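Local coordinates for protein glial cell-derived neurotrophic factor (PDB 1AGQ) that acts as a secreted neurotrophic growth factor of the cystine-knot, TGF-beta-like family, a dimer that signals to neurons by binding cell-surface receptors, at the interface of chains A and B. Coordinates in Å, arbitrary orientation; residue numbers count along the deposited sequence, not the author numbering. Chains: chain A/B, Glial cell-derived neurotrophic factor.

The interface of chains A and B. Residues chain A 56, 124-127; chain B 79-80, 83.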
loop_
_atom_site.group_PDB
_atom_site.type_symbol
_atom_site.label_atom_id
_atom_site.label_comp_id
_atom_site.label_asym_id
_atom_site.label_seq_id
_atom_site.Cartn_x
_atom_site.Cartn_y
_atom_site.Cartn_z
ATOM N N LEU A 56 -1.342 -2.404 28.665
ATOM C CA LEU A 56 -2.629 -2.420 27.965
ATOM C C LEU A 56 -3.739 -1.653 28.671
ATOM O O LEU A 56 -4.861 -1.585 28.181
ATOM C CB LEU A 56 -3.079 -3.854 27.718
ATOM C CG LEU A 56 -2.092 -4.743 26.950
ATOM C CD1 LEU A 56 -2.657 -6.146 26.797
ATOM C CD2 LEU A 56 -1.805 -4.138 25.599
ATOM N N LEU A 124 -6.553 -12.281 25.915
ATOM C CA LEU A 124 -5.411 -11.847 25.123
ATOM C C LEU A 124 -5.195 -12.971 24.120
ATOM O O LEU A 124 -5.182 -14.149 24.494
ATOM C CB LEU A 124 -4.166 -11.686 26.003
ATOM C CG LEU A 124 -4.240 -10.745 27.203
ATOM C CD1 LEU A 124 -2.939 -10.802 27.971
ATOM C CD2 LEU A 124 -4.525 -9.323 26.723
ATOM N N ARG A 125 -5.049 -12.608 22.852
ATOM C CA ARG A 125 -4.824 -13.586 21.796
ATOM C C ARG A 125 -3.576 -13.168 21.021
ATOM O O ARG A 125 -3.393 -11.974 20.738
ATOM C CB ARG A 125 -6.009 -13.622 20.825
ATOM C CG ARG A 125 -7.278 -14.236 21.371
ATOM C CD ARG A 125 -8.378 -14.251 20.304
ATOM N N LYS A 126 -2.717 -14.135 20.699
ATOM C CA LYS A 126 -1.505 -13.826 19.952
ATOM C C LYS A 126 -0.715 -12.756 20.686
ATOM O O LYS A 126 -0.207 -11.807 20.082
ATOM C CB LYS A 126 -1.880 -13.328 18.560
ATOM C CG LYS A 126 -2.509 -14.421 17.698
ATOM C CD LYS A 126 -2.551 -14.025 16.235
ATOM C CE LYS A 126 -2.944 -15.205 15.358
ATOM N NZ LYS A 126 -3.147 -14.791 13.940
ATOM N N HIS A 127 -0.623 -12.899 22.001
ATOM C CA HIS A 127 0.084 -11.906 22.810
ATOM C C HIS A 127 1.483 -12.369 23.210
ATOM O O HIS A 127 2.298 -11.570 23.670
ATOM C CB HIS A 127 -0.703 -11.647 24.096
ATOM C CG HIS A 127 -0.857 -12.861 24.967
ATOM N ND1 HIS A 127 -1.525 -13.994 24.560
ATOM C CD2 HIS A 127 -0.413 -13.117 26.220
ATOM C CE1 HIS A 127 -1.489 -14.895 25.519
ATOM N NE2 HIS A 127 -0.820 -14.388 26.542
ATOM N N MET B 79 -1.172 -7.881 18.949
ATOM C CA MET B 79 -1.128 -7.680 20.387
ATOM C C MET B 79 0.335 -7.817 20.820
ATOM O O MET B 79 0.838 -7.093 21.679
ATOM C CB MET B 79 -1.954 -8.761 21.075
ATOM C CG MET B 79 -1.942 -8.648 22.576
ATOM S SD MET B 79 -2.238 -6.946 23.053
ATOM C CE MET B 79 -4.007 -7.007 23.383
ATOM N N TYR B 80 1.006 -8.789 20.220
ATOM C CA TYR B 80 2.410 -9.055 20.503
ATOM C C TYR B 80 3.293 -7.823 20.299
ATOM O O TYR B 80 4.083 -7.446 21.180
ATOM C CB TYR B 80 2.868 -10.216 19.614
ATOM C CG TYR B 80 4.335 -10.556 19.751
ATOM C CD1 TYR B 80 4.812 -11.281 20.848
ATOM C CD2 TYR B 80 5.243 -10.179 18.756
ATOM C CE1 TYR B 80 6.180 -11.622 20.945
ATOM C CE2 TYR B 80 6.585 -10.509 18.841
ATOM C CZ TYR B 80 7.049 -11.228 19.935
ATOM O OH TYR B 80 8.382 -11.549 19.988
ATOM N N ILE B 83 2.715 -5.017 22.790
ATOM C CA ILE B 83 3.367 -5.356 24.046
ATOM C C ILE B 83 4.860 -5.057 23.981
ATOM O O ILE B 83 5.423 -4.471 24.895
ATOM C CB ILE B 83 3.112 -6.833 24.394
ATOM C CG1 ILE B 83 1.628 -7.002 24.756
ATOM C CG2 ILE B 83 4.025 -7.279 25.590
ATOM C CD1 ILE B 83 1.228 -8.425 25.040
#
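B:Met79, the first residue of helix 79-89, pushes its side chain into chain A between A:Leu56 and the turn at A:Arg125 to A:His127. Its thioether end meets A:Leu56 tip to tip, with the methyl CE 3.8 Å from A:Leu56 CD1 and the sulfur SD resting near both methyls of that leucine. CE also lies by A:Leu124 CD2, the two side chains crossing at a slant. Nearer the backbone, B:Met79 CG packs on A:His127 CB at 3.6 Å, while its CB lies close to the carbonyl oxygens of A:Arg125 and A:Lys126. The chain leaves with CG anti to the backbone N (chi1 179°) and then bends at chi2 (47°) and chi3 (97°), which brings the sulfur and methyl round to the leucines. Cutting the side chain back to an alanine would probably leave A:Leu56 and A:Leu124 without their partner across the interface and open a gap beside A:His127.

One turn along the helix, B:Ile83 CD1 touches A:His127 CB at 3.9 Å. B:Tyr80 contributes at the backbone, its N making a weak hydrogen bond of 3.3 Å to A:Lys126 O, and its ring turns an edge to A:His127 O, in plane with it. Behind this layer, the A:His127 imidazole has A:Leu124 CB 3.6 Å above one face, toward the rim; this packing within chain A probably helps fix the turn of the imidazole, while the CB that meets B:Met79 and B:Ile83 is placed by the backbone of the loop. The mainly apolar patch seats the helix of one protomer against the strand end and loop of the other, and with its two-fold twin helps hold the antiparallel cystine-knot dimer together.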